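Local atomic coordinates of leucine aminopeptidase 2 (Saccharomyces cerevisiae, PDB entry 2XQ0), a protein that is a zinc-dependent aminopeptidase of the M1 family that preferentially cleaves di- and tripeptides and has low epoxide hydrolase activity in vitro. Residues A[318-322]-A[426-431]; A[216-220]-A[236-240]; A[343-349]-A[466-471]; A[489-494]-A[538-542]. All coordinates share one frame; numbering follows the deposited sequence.

Contact 1 (A[318-322]-A[426-431]); sequences NHFWL and LDTFQF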
loop_
_atom_site.group_PDB
_atom_site.type_symbol
_atom_site.label_atom_id
_atom_site.label_comp_id
_atom_site.label_asym_id
_atom_site.label_seq_id
_atom_site.Cartn_x
_atom_site.Cartn_y
_atom_site.Cartn_z
ATOM N N ASN A 318 6.353 -3.137 -14.191
ATOM C CA ASN A 318 5.814 -4.310 -14.888
ATOM C C ASN A 318 5.819 -5.558 -14.036
ATOM O O ASN A 318 5.081 -6.489 -14.317
ATOM C CB ASN A 318 6.636 -4.633 -16.137
ATOM C CG ASN A 318 6.338 -3.723 -17.293
ATOM O OD1 ASN A 318 5.429 -2.895 -17.240
ATOM N ND2 ASN A 318 7.072 -3.911 -18.380
ATOM N N HIS A 319 6.685 -5.589 -13.029
ATOM C CA HIS A 319 6.889 -6.787 -12.199
ATOM C C HIS A 319 6.536 -6.503 -10.734
ATOM O O HIS A 319 7.126 -7.064 -9.801
ATOM C CB HIS A 319 8.334 -7.276 -12.337
ATOM C CG HIS A 319 8.730 -7.520 -13.754
ATOM N ND1 HIS A 319 8.477 -8.712 -14.398
ATOM C CD2 HIS A 319 9.286 -6.701 -14.675
ATOM C CE1 HIS A 319 8.887 -8.623 -15.651
ATOM N NE2 HIS A 319 9.379 -7.411 -15.845
ATOM N N PHE A 320 5.573 -5.604 -10.562
ATOM C CA PHE A 320 5.102 -5.156 -9.254
ATOM C C PHE A 320 4.614 -6.326 -8.395
ATOM O O PHE A 320 4.659 -6.256 -7.164
ATOM C CB PHE A 320 3.979 -4.140 -9.465
ATOM C CG PHE A 320 3.509 -3.464 -8.205
ATOM C CD1 PHE A 320 4.420 -2.908 -7.318
ATOM C CD2 PHE A 320 2.144 -3.324 -7.946
ATOM C CE1 PHE A 320 3.987 -2.256 -6.161
ATOM C CE2 PHE A 320 1.703 -2.678 -6.797
ATOM C CZ PHE A 320 2.637 -2.144 -5.903
ATOM N N TRP A 321 4.149 -7.401 -9.034
ATOM C CA TRP A 321 3.686 -8.573 -8.286
ATOM C C TRP A 321 4.771 -9.165 -7.364
ATOM O O TRP A 321 4.455 -9.728 -6.306
ATOM C CB TRP A 321 3.106 -9.650 -9.218
ATOM C CG TRP A 321 4.120 -10.594 -9.794
ATOM C CD1 TRP A 321 4.826 -10.433 -10.952
ATOM C CD2 TRP A 321 4.522 -11.854 -9.249
ATOM N NE1 TRP A 321 5.649 -11.521 -11.160
ATOM C CE2 TRP A 321 5.487 -12.402 -10.124
ATOM C CE3 TRP A 321 4.163 -12.576 -8.101
ATOM C CZ2 TRP A 321 6.096 -13.644 -9.888
ATOM C CZ3 TRP A 321 4.773 -13.804 -7.866
ATOM C CH2 TRP A 321 5.727 -14.327 -8.761
ATOM N N LEU A 322 6.038 -9.034 -7.754
ATOM C CA LEU A 322 7.144 -9.562 -6.944
ATOM C C LEU A 322 7.181 -8.884 -5.589
ATOM O O LEU A 322 7.580 -9.480 -4.595
ATOM C CB LEU A 322 8.485 -9.366 -7.636
ATOM C CG LEU A 322 8.741 -10.315 -8.817
ATOM C CD1 LEU A 322 10.016 -9.939 -9.563
ATOM C CD2 LEU A 322 8.789 -11.756 -8.311
ATOM N N LEU A 426 15.075 -7.016 -9.234
ATOM C CA LEU A 426 14.961 -8.122 -10.190
ATOM C C LEU A 426 13.645 -8.155 -10.940
ATOM O O LEU A 426 12.695 -7.435 -10.594
ATOM C CB LEU A 426 15.159 -9.465 -9.492
ATOM C CG LEU A 426 13.877 -10.061 -8.897
ATOM C CD1 LEU A 426 14.074 -11.522 -8.594
ATOM C CD2 LEU A 426 13.470 -9.309 -7.636
ATOM N N ASP A 427 13.609 -8.981 -11.987
ATOM C CA ASP A 427 12.393 -9.182 -12.757
ATOM C C ASP A 427 11.844 -10.604 -12.548
ATOM O O ASP A 427 12.448 -11.428 -11.866
ATOM C CB ASP A 427 12.588 -8.801 -14.246
ATOM C CG ASP A 427 13.599 -9.683 -14.960
ATOM O OD1 ASP A 427 13.724 -10.852 -14.572
ATOM O OD2 ASP A 427 14.257 -9.217 -15.925
ATOM N N THR A 428 10.665 -10.866 -13.084
ATOM C CA THR A 428 10.014 -12.146 -12.904
ATOM C C THR A 428 10.876 -13.284 -13.447
ATOM O O THR A 428 10.887 -14.386 -12.908
ATOM C CB THR A 428 8.713 -12.141 -13.690
ATOM O OG1 THR A 428 7.868 -11.107 -13.176
ATOM C CG2 THR A 428 8.020 -13.478 -13.593
ATOM N N PHE A 429 11.591 -13.010 -14.532
ATOM C CA PHE A 429 12.364 -14.050 -15.191
ATOM C C PHE A 429 13.480 -14.526 -14.282
ATOM O O PHE A 429 13.760 -15.723 -14.217
ATOM C CB PHE A 429 12.889 -13.548 -16.539
ATOM C CG PHE A 429 11.818 -12.952 -17.402
ATOM C CD1 PHE A 429 10.871 -13.768 -17.999
ATOM C CD2 PHE A 429 11.721 -11.581 -17.568
ATOM C CE1 PHE A 429 9.864 -13.231 -18.766
ATOM C CE2 PHE A 429 10.712 -11.028 -18.344
ATOM C CZ PHE A 429 9.786 -11.854 -18.944
ATOM N N GLN A 430 14.088 -13.599 -13.544
ATOM C CA GLN A 430 15.136 -13.966 -12.597
ATOM C C GLN A 430 14.535 -14.746 -11.416
ATOM O O GLN A 430 15.161 -15.657 -10.866
ATOM C CB GLN A 430 15.871 -12.715 -12.107
ATOM C CG GLN A 430 16.580 -11.920 -13.215
ATOM C CD GLN A 430 17.094 -10.595 -12.707
ATOM O OE1 GLN A 430 16.353 -9.616 -12.645
ATOM N NE2 GLN A 430 18.366 -10.557 -12.311
ATOM N N PHE A 431 13.318 -14.380 -11.025
ATOM C CA PHE A 431 12.600 -15.133 -9.999
ATOM C C PHE A 431 12.482 -16.585 -10.467
ATOM O O PHE A 431 12.833 -17.505 -9.736
ATOM C CB PHE A 431 11.215 -14.526 -9.737
ATOM C CG PHE A 431 10.252 -15.465 -9.028
ATOM C CD1 PHE A 431 10.403 -15.750 -7.686
ATOM C CD2 PHE A 431 9.191 -16.036 -9.708
ATOM C CE1 PHE A 431 9.516 -16.604 -7.022
ATOM C CE2 PHE A 431 8.301 -16.891 -9.061
ATOM C CZ PHE A 431 8.469 -17.178 -7.712
#
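Trp321 and His319 meet on one atom of the facing segment, the hydroxyl OG1 of Thr428. From CB, the tryptophan turns so that CG stands between the backbone N and the carbonyl carbon (chi1 86°), which sends the ring across toward 426-431. CD1 passes Thr428 OG1. NE1 donates to Thr428 OG1 at 3.0 Å, with the acceptor close to the indole plane. CZ2 and CH2 reach Phe431, CH2 lying 3.6 Å from its CE2. The six-membered ring is T-shaped to Phe431, its edge toward the phenyl face, planes at 87°. Helix 321-339 carries the zinc ligand Glu324 one turn after Trp321, in the M1 peptidase domain. Asp427 and Gln430 form a capping box that starts helix 428-438: Asp427 OD1 accepts from Gln430 N, while OD2 is hydrogen-bonded to Ser14. Thr428 OG1 is also hydrogen-bonded to His319 ND1 at 2.8 Å. Asp427 CB sits over the centre of the imidazole face, a CH-pi contact, and His319 NE2 is hydrogen-bonded to Glu16. With an alanine at Trp321, Thr428 would probably lose a donor and the face of Phe431 its covering edge. Leu322 CD1 fits against the Asp427 backbone, 3.6 Å from its C, and CD2 lies 3.9 Å from Phe431 CB.

Contact 2 (A[216-220]-A[236-240]); sequences SAPIG and QWEFE
Ile219 packs against the C-terminal part of helix 229-239, where the outermost strand 215-220 of a five-stranded mixed sheet meets the helix that follows the hairpin 215-227. Ile219 and Gly220 both face Ser223 in a classic beta bulge. The tight part is the isoleucine. Its CG2 lies 3.9 Å from Phe239 CB and also touches the carbonyl of Gln236. CG1 sits between the backbone N and the carbonyl carbon (chi1 48°), and this brings CD1 to Phe239 CB too. The two side chains run alongside each other. Both also touch Ile264 of strand 264-266, two strands away in the sheet. The backbones are also close: Glu240 CA makes a CA-H...O contact of 3.4 Å to Ile219 O. The other side is looser and more polar. Gln236 stretches out from the helix, its amide carbon CD 3.7 Å from Ala217 CB. Its NE2 donates to Pro218 O at 3.0 Å, with the acceptor near the amide plane and the donor in the carbonyl plane. Lys233 holds the other end, OE1. Pro218 and Glu240 are exposed here. A water joins them, donating to Pro218 O at 2.8 Å and to Glu240 OE1 at 2.6 Å.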
loop_
_atom_site.group_PDB
_atom_site.type_symbol
_atom_site.label_atom_id
_atom_site.label_comp_id
_atom_site.label_asym_id
_atom_site.label_seq_id
_atom_site.Cartn_x
_atom_site.Cartn_y
_atom_site.Cartn_z
ATOM N N SER A 216 6.480 10.490 20.679
ATOM C CA SER A 216 6.767 9.089 20.465
ATOM C C SER A 216 6.709 8.294 21.770
ATOM O O SER A 216 6.840 8.859 22.866
ATOM C CB SER A 216 8.144 8.936 19.835
ATOM O OG SER A 216 9.133 9.267 20.781
ATOM N N ALA A 217 6.525 6.982 21.637
ATOM C CA ALA A 217 6.393 6.069 22.779
ATOM C C ALA A 217 6.840 4.670 22.369
ATOM O O ALA A 217 6.586 4.232 21.250
ATOM C CB ALA A 217 4.958 6.033 23.267
ATOM N N PRO A 218 7.517 3.961 23.272
ATOM C CA PRO A 218 7.975 2.618 22.906
ATOM C C PRO A 218 6.843 1.612 22.743
ATOM O O PRO A 218 5.923 1.572 23.549
ATOM C CB PRO A 218 8.858 2.222 24.086
ATOM C CG PRO A 218 8.298 3.042 25.276
ATOM C CD PRO A 218 7.929 4.355 24.638
ATOM N N ILE A 219 6.909 0.794 21.698
ATOM C CA ILE A 219 5.934 -0.284 21.542
ATOM C C ILE A 219 6.602 -1.647 21.525
ATOM O O ILE A 219 5.944 -2.655 21.319
ATOM C CB ILE A 219 5.081 -0.118 20.269
ATOM C CG1 ILE A 219 5.973 0.179 19.042
ATOM C CG2 ILE A 219 4.065 0.986 20.470
ATOM C CD1 ILE A 219 5.200 0.336 17.737
ATOM N N GLY A 220 7.910 -1.672 21.741
ATOM C CA GLY A 220 8.641 -2.925 21.808
ATOM C C GLY A 220 10.118 -2.641 21.984
ATOM O O GLY A 220 10.520 -1.484 21.943
ATOM N N GLN A 236 0.037 3.573 21.311
ATOM C CA GLN A 236 0.957 2.708 22.047
ATOM C C GLN A 236 0.258 1.438 22.502
ATOM O O GLN A 236 0.795 0.325 22.373
ATOM C CB GLN A 236 1.581 3.456 23.232
ATOM C CG GLN A 236 2.667 2.673 23.950
ATOM C CD GLN A 236 3.169 3.379 25.190
ATOM O OE1 GLN A 236 2.474 4.209 25.768
ATOM N NE2 GLN A 236 4.381 3.058 25.599
ATOM N N TRP A 237 -0.954 1.588 23.021
ATOM C CA TRP A 237 -1.671 0.425 23.516
ATOM C C TRP A 237 -2.003 -0.510 22.357
ATOM O O TRP A 237 -1.954 -1.721 22.497
ATOM C CB TRP A 237 -2.957 0.836 24.251
ATOM C CG TRP A 237 -3.690 -0.347 24.818
ATOM C CD1 TRP A 237 -3.514 -0.902 26.054
ATOM C CD2 TRP A 237 -4.704 -1.121 24.169
ATOM N NE1 TRP A 237 -4.359 -1.979 26.212
ATOM C CE2 TRP A 237 -5.105 -2.129 25.072
ATOM C CE3 TRP A 237 -5.323 -1.055 22.915
ATOM C CZ2 TRP A 237 -6.084 -3.070 24.754
ATOM C CZ3 TRP A 237 -6.296 -1.992 22.598
ATOM C CH2 TRP A 237 -6.669 -2.985 23.521
ATOM N N GLU A 238 -2.324 0.056 21.203
ATOM C CA GLU A 238 -2.802 -0.762 20.092
ATOM C C GLU A 238 -1.697 -1.665 19.546
ATOM O O GLU A 238 -1.973 -2.763 19.066
ATOM C CB GLU A 238 -3.393 0.103 18.976
ATOM C CG GLU A 238 -4.338 -0.642 18.019
ATOM C CD GLU A 238 -5.807 -0.603 18.484
ATOM O OE1 GLU A 238 -6.113 0.157 19.423
ATOM O OE2 GLU A 238 -6.649 -1.319 17.902
ATOM N N PHE A 239 -0.444 -1.222 19.659
ATOM C CA PHE A 239 0.671 -1.894 18.991
ATOM C C PHE A 239 1.600 -2.628 19.943
ATOM O O PHE A 239 2.337 -3.526 19.529
ATOM C CB PHE A 239 1.516 -0.871 18.220
ATOM C CG PHE A 239 0.797 -0.226 17.073
ATOM C CD1 PHE A 239 0.013 -0.977 16.215
ATOM C CD2 PHE A 239 0.936 1.128 16.830
ATOM C CE1 PHE A 239 -0.647 -0.377 15.151
ATOM C CE2 PHE A 239 0.289 1.723 15.767
ATOM C CZ PHE A 239 -0.510 0.970 14.933
ATOM N N GLU A 240 1.601 -2.219 21.208
ATOM C CA GLU A 240 2.684 -2.619 22.123
ATOM C C GLU A 240 2.620 -4.082 22.518
ATOM O O GLU A 240 3.590 -4.615 23.058
ATOM C CB GLU A 240 2.679 -1.785 23.412
ATOM C CG GLU A 240 1.501 -2.102 24.308
ATOM C CD GLU A 240 1.379 -1.163 25.520
ATOM O OE1 GLU A 240 2.324 -0.394 25.828
ATOM O OE2 GLU A 240 0.318 -1.196 26.166
HETATM O O HOH W 1 4.947 -0.232 25.489
#

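Contact 3 (A[343-349]-A[466-471]); sequences TRHFSAL and FITALA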
loop_
_atom_site.group_PDB
_atom_site.type_symbol
_atom_site.label_atom_id
_atom_site.label_comp_id
_atom_site.label_asym_id
_atom_site.label_seq_id
_atom_site.Cartn_x
_atom_site.Cartn_y
_atom_site.Cartn_z
ATOM N N THR A 343 -7.137 -19.169 10.039
ATOM C CA THR A 343 -7.012 -17.720 9.959
ATOM C C THR A 343 -6.319 -17.292 8.659
ATOM O O THR A 343 -6.790 -16.378 7.972
ATOM C CB THR A 343 -6.263 -17.168 11.197
ATOM O OG1 THR A 343 -7.004 -17.501 12.372
ATOM C CG2 THR A 343 -6.123 -15.653 11.130
ATOM N N ARG A 344 -5.215 -17.951 8.305
ATOM C CA ARG A 344 -4.540 -17.630 7.049
ATOM C C ARG A 344 -5.503 -17.806 5.876
ATOM O O ARG A 344 -5.588 -16.965 4.976
ATOM C CB ARG A 344 -3.297 -18.509 6.835
ATOM C CG ARG A 344 -2.744 -18.395 5.396
ATOM C CD ARG A 344 -1.294 -18.852 5.288
ATOM N NE ARG A 344 -1.170 -20.304 5.144
ATOM C CZ ARG A 344 -0.475 -20.886 4.172
ATOM N NH1 ARG A 344 0.145 -20.140 3.269
ATOM N NH2 ARG A 344 -0.397 -22.205 4.094
ATOM N N HIS A 345 -6.217 -18.924 5.880
ATOM C CA HIS A 345 -7.132 -19.243 4.797
ATOM C C HIS A 345 -8.314 -18.280 4.744
ATOM O O HIS A 345 -8.777 -17.922 3.666
ATOM C CB HIS A 345 -7.612 -20.687 4.932
ATOM C CG HIS A 345 -6.586 -21.692 4.517
ATOM N ND1 HIS A 345 -6.800 -22.600 3.506
ATOM C CD2 HIS A 345 -5.318 -21.895 4.939
ATOM C CE1 HIS A 345 -5.719 -23.342 3.341
ATOM N NE2 HIS A 345 -4.802 -22.929 4.198
ATOM N N PHE A 346 -8.816 -17.867 5.904
ATOM C CA PHE A 346 -9.894 -16.872 5.929
ATOM C C PHE A 346 -9.419 -15.589 5.246
ATOM O O PHE A 346 -10.121 -14.977 4.453
ATOM C CB PHE A 346 -10.320 -16.576 7.377
ATOM C CG PHE A 346 -11.409 -15.538 7.489
ATOM C CD1 PHE A 346 -12.717 -15.844 7.136
ATOM C CD2 PHE A 346 -11.123 -14.258 7.915
ATOM C CE1 PHE A 346 -13.714 -14.890 7.225
ATOM C CE2 PHE A 346 -12.120 -13.305 8.015
ATOM C CZ PHE A 346 -13.413 -13.615 7.668
ATOM N N SER A 347 -8.209 -15.169 5.559
ATOM C CA SER A 347 -7.676 -13.952 4.942
ATOM C C SER A 347 -7.597 -14.119 3.405
ATOM O O SER A 347 -7.922 -13.193 2.656
ATOM C CB SER A 347 -6.315 -13.610 5.578
ATOM O OG SER A 347 -5.647 -12.585 4.868
ATOM N N ALA A 348 -7.222 -15.310 2.937
ATOM C CA ALA A 348 -7.095 -15.568 1.497
ATOM C C ALA A 348 -8.457 -15.550 0.832
ATOM O O ALA A 348 -8.586 -15.180 -0.334
ATOM C CB ALA A 348 -6.430 -16.926 1.250
ATOM N N LEU A 349 -9.474 -15.963 1.578
ATOM C CA LEU A 349 -10.843 -16.023 1.068
ATOM C C LEU A 349 -11.388 -14.638 0.864
ATOM O O LEU A 349 -12.096 -14.388 -0.101
ATOM C CB LEU A 349 -11.767 -16.737 2.055
ATOM C CG LEU A 349 -11.789 -18.257 2.123
ATOM C CD1 LEU A 349 -12.604 -18.686 3.341
ATOM C CD2 LEU A 349 -12.366 -18.849 0.848
ATOM N N PHE A 466 -9.585 -23.302 -0.237
ATOM C CA PHE A 466 -9.323 -22.702 1.064
ATOM C C PHE A 466 -10.152 -23.335 2.167
ATOM O O PHE A 466 -11.310 -23.720 1.964
ATOM C CB PHE A 466 -9.578 -21.199 1.035
ATOM C CG PHE A 466 -8.615 -20.448 0.173
ATOM C CD1 PHE A 466 -7.251 -20.646 0.312
ATOM C CD2 PHE A 466 -9.073 -19.537 -0.768
ATOM C CE1 PHE A 466 -6.358 -19.964 -0.483
ATOM C CE2 PHE A 466 -8.187 -18.845 -1.559
ATOM C CZ PHE A 466 -6.820 -19.061 -1.414
ATOM N N ILE A 467 -9.550 -23.446 3.340
ATOM C CA ILE A 467 -10.286 -23.872 4.534
ATOM C C ILE A 467 -11.317 -22.787 4.832
ATOM O O ILE A 467 -10.968 -21.616 5.011
ATOM C CB ILE A 467 -9.326 -24.062 5.719
ATOM C CG1 ILE A 467 -8.319 -25.182 5.407
ATOM C CG2 ILE A 467 -10.100 -24.322 7.022
ATOM C CD1 ILE A 467 -7.119 -25.182 6.335
ATOM N N THR A 468 -12.597 -23.147 4.831
ATOM C CA THR A 468 -13.642 -22.119 4.956
ATOM C C THR A 468 -14.236 -22.061 6.348
ATOM O O THR A 468 -15.229 -21.372 6.569
ATOM C CB THR A 468 -14.796 -22.346 3.979
ATOM O OG1 THR A 468 -15.523 -23.520 4.367
ATOM C CG2 THR A 468 -14.278 -22.506 2.550
ATOM N N ALA A 469 -13.625 -22.780 7.288
ATOM C CA ALA A 469 -14.133 -22.857 8.657
ATOM C C ALA A 469 -14.583 -21.519 9.268
ATOM O O ALA A 469 -15.699 -21.416 9.761
ATOM C CB ALA A 469 -13.116 -23.530 9.562
ATOM N N LEU A 470 -13.733 -20.498 9.236
ATOM C CA LEU A 470 -14.059 -19.235 9.924
ATOM C C LEU A 470 -15.022 -18.326 9.158
ATOM O O LEU A 470 -15.357 -17.237 9.628
ATOM C CB LEU A 470 -12.789 -18.460 10.294
ATOM C CG LEU A 470 -11.842 -19.208 11.230
ATOM C CD1 LEU A 470 -10.577 -18.423 11.463
ATOM C CD2 LEU A 470 -12.539 -19.553 12.552
ATOM N N ALA A 471 -15.455 -18.768 7.982
ATOM C CA ALA A 471 -16.414 -18.016 7.171
ATOM C C ALA A 471 -17.788 -18.682 7.131
ATOM O O ALA A 471 -18.790 -18.047 6.788
ATOM C CB ALA A 471 -15.898 -17.830 5.754
#
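Thr343 opens the contact lightly, with its OG1 3.8 Å from Leu470 CD1. His345 follows and carries the polar bond. Its CG lies beside the backbone N (chi1 -76°), which turns ND1 to segment 466-471. There it accepts from Ile467 N at 2.9 Å in a nearly straight bond (172°), the donor tilted from the ring plane. Ile467 CD1 rests over the centre of the imidazole face, a CH-pi contact. The edge of Phe466 is turned to the face of His345 in an offset edge-to-face pair. A leucine in place of His345 would probably leave the backbone N-H of Ile467 without its acceptor. Phe346 points to the start of helix 469-484, and its CE1 is 3.9 Å from Ala471 CB. The same ring also touches helix 508-519. The contact thus joins helix 341-360 of the catalytic region to the chain leading into helix 469-484. Ala348 places CB over the Phe466 ring, 3.4 Å from CZ. That phenyl also meets Phe394 of helix 388-403. Leu349 and Phe466 run antiparallel alongside each other, Leu349 CD2 3.7 Å from Phe466 CB. The other leucine branch, Leu349 CD1, lies 3.7 Å from Ile467 O.

Contact 4 (A[489-494]-A[538-542]); sequences KTTEDF and VASRA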
loop_
_atom_site.group_PDB
_atom_site.type_symbol
_atom_site.label_atom_id
_atom_site.label_comp_id
_atom_site.label_asym_id
_atom_site.label_seq_id
_atom_site.Cartn_x
_atom_site.Cartn_y
_atom_site.Cartn_z
ATOM N N LYS A 489 -42.217 -10.409 10.240
ATOM C CA LYS A 489 -42.815 -9.116 9.917
ATOM C C LYS A 489 -42.473 -8.052 10.947
ATOM O O LYS A 489 -41.848 -7.042 10.625
ATOM C CB LYS A 489 -44.333 -9.243 9.737
ATOM C CG LYS A 489 -44.724 -9.986 8.466
ATOM C CD LYS A 489 -44.025 -9.371 7.255
ATOM C CE LYS A 489 -43.374 -10.429 6.367
ATOM N NZ LYS A 489 -42.425 -9.820 5.382
ATOM N N THR A 490 -42.863 -8.299 12.192
ATOM C CA THR A 490 -42.635 -7.345 13.266
ATOM C C THR A 490 -41.277 -7.544 13.921
ATOM O O THR A 490 -40.729 -8.647 13.918
ATOM C CB THR A 490 -43.708 -7.466 14.361
ATOM O OG1 THR A 490 -43.385 -8.560 15.227
ATOM C CG2 THR A 490 -45.082 -7.686 13.745
ATOM N N THR A 491 -40.751 -6.463 14.490
ATOM C CA THR A 491 -39.464 -6.478 15.183
ATOM C C THR A 491 -39.457 -7.560 16.247
ATOM O O THR A 491 -38.443 -8.230 16.476
ATOM C CB THR A 491 -39.195 -5.126 15.872
ATOM O OG1 THR A 491 -39.516 -4.062 14.973
ATOM C CG2 THR A 491 -37.737 -5.014 16.296
ATOM N N GLU A 492 -40.600 -7.709 16.909
ATOM C CA GLU A 492 -40.788 -8.753 17.900
ATOM C C GLU A 492 -40.455 -10.120 17.310
ATOM O O GLU A 492 -39.786 -10.925 17.956
ATOM C CB GLU A 492 -42.227 -8.718 18.419
ATOM C CG GLU A 492 -42.796 -10.063 18.812
ATOM C CD GLU A 492 -44.302 -10.021 18.950
ATOM O OE1 GLU A 492 -44.865 -8.907 18.934
ATOM O OE2 GLU A 492 -44.922 -11.099 19.071
ATOM N N ASP A 493 -40.925 -10.376 16.089
ATOM C CA ASP A 493 -40.652 -11.642 15.400
ATOM C C ASP A 493 -39.141 -11.821 15.283
ATOM O O ASP A 493 -38.587 -12.874 15.605
ATOM C CB ASP A 493 -41.293 -11.656 13.998
ATOM C CG ASP A 493 -42.820 -11.836 14.035
ATOM O OD1 ASP A 493 -43.334 -12.381 15.036
ATOM O OD2 ASP A 493 -43.507 -11.442 13.059
ATOM N N PHE A 494 -38.475 -10.765 14.843
ATOM C CA PHE A 494 -37.043 -10.821 14.620
ATOM C C PHE A 494 -36.251 -11.118 15.894
ATOM O O PHE A 494 -35.292 -11.888 15.868
ATOM C CB PHE A 494 -36.562 -9.538 13.944
ATOM C CG PHE A 494 -36.868 -9.490 12.474
ATOM C CD1 PHE A 494 -37.981 -8.821 12.005
ATOM C CD2 PHE A 494 -36.050 -10.135 11.564
ATOM C CE1 PHE A 494 -38.262 -8.783 10.655
ATOM C CE2 PHE A 494 -36.332 -10.100 10.213
ATOM C CZ PHE A 494 -37.434 -9.425 9.760
ATOM N N VAL A 538 -38.169 -3.073 8.628
ATOM C CA VAL A 538 -38.285 -3.674 9.961
ATOM C C VAL A 538 -37.127 -4.634 10.217
ATOM O O VAL A 538 -36.549 -4.651 11.306
ATOM C CB VAL A 538 -39.640 -4.392 10.148
ATOM C CG1 VAL A 538 -39.807 -4.871 11.585
ATOM C CG2 VAL A 538 -40.762 -3.460 9.787
ATOM N N ALA A 539 -36.771 -5.411 9.198
ATOM C CA ALA A 539 -35.631 -6.323 9.283
ATOM C C ALA A 539 -34.294 -5.586 9.355
ATOM O O ALA A 539 -33.422 -5.920 10.168
ATOM C CB ALA A 539 -35.646 -7.301 8.102
ATOM N N SER A 540 -34.115 -4.582 8.505
ATOM C CA SER A 540 -32.834 -3.896 8.462
ATOM C C SER A 540 -32.644 -3.081 9.741
ATOM O O SER A 540 -31.554 -3.038 10.310
ATOM C CB SER A 540 -32.716 -3.031 7.208
ATOM O OG SER A 540 -33.781 -2.110 7.144
ATOM N N ARG A 541 -33.720 -2.458 10.202
ATOM C CA ARG A 541 -33.721 -1.765 11.492
ATOM C C ARG A 541 -33.532 -2.717 12.685
ATOM O O ARG A 541 -32.806 -2.398 13.629
ATOM C CB ARG A 541 -34.997 -0.918 11.655
ATOM C CG ARG A 541 -35.055 0.276 10.710
ATOM C CD ARG A 541 -36.337 1.079 10.868
ATOM N NE ARG A 541 -36.206 2.432 10.326
ATOM C CZ ARG A 541 -36.487 2.774 9.071
ATOM N NH1 ARG A 541 -36.918 1.865 8.209
ATOM N NH2 ARG A 541 -36.337 4.032 8.677
ATOM N N ALA A 542 -34.182 -3.881 12.640
ATOM C CA ALA A 542 -34.007 -4.906 13.673
ATOM C C ALA A 542 -32.558 -5.402 13.723
ATOM O O ALA A 542 -32.001 -5.601 14.804
ATOM C CB ALA A 542 -34.961 -6.077 13.445
#
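Phe494 packs on Ala539. The phenyl lies with one face over Ala539, whose CA forms a CH-pi contact 3.9 Å from the ring centroid. The methyl CB reaches the tip of the ring, 3.2 Å from CZ, a tight approach. Phe494 CG sits beside the backbone N (chi1 -77°), and this directs the ring across to helix 537-546. The base of the same side chain is also in use: Phe494 CB lies 3.8 Å from Ala542 CB. Ala539 and Ala542 are small enough for the phenylalanine to settle close to their helix. Further along, Thr491 CG2 meets Ala542 CB at 4.1 Å.

Val538 forms a mixed group of contacts. Its CG1 is anti to the backbone N and points at the start of the other helix. Val538 CG1 comes nearest to Lys489 O, at 3.1 Å, and lies 3.4 Å from Thr491 N and 3.5 Å from Thr491 OG1.

Hydrogen bonds act within 489-494 and none crosses the contact. Asp493 N donates to Thr490 OG1 at 3.2 Å, and Thr490 N donates weakly to Asp493 OD2. These two bonds make a capping box. Separately, Asp493 OD2 accepts from Lys489 N through its anti lone pair. The contact is a capped helix start packed on an alanine-bearing helix face in the helical C-terminal part, away from the active site.

Contact 2 comes first along the chain and closes before the others open. Contacts 1 and 3 follow, and their segments alternate along the chain. Their first segments lie on helices 321-339 and 341-360, which follow each other; the centres of contacts 1 and 3 are about 28 Å apart. Contact 4 comes last. Helix 491-497 follows helix 469-484 of contact 3, and the centres of contacts 3 and 4 are about 31 Å apart. Contacts 1 and 4 are farthest apart, about 53 Å between centres, on opposite sides of the chain's centre. Contact 1 reaches the bestatin pocket through Phe320; contacts 2 and 3 stand about 12 and 13 Å from the inhibitor. Contact 3 ties the catalytic helices to the chain leading to the C-terminal helices.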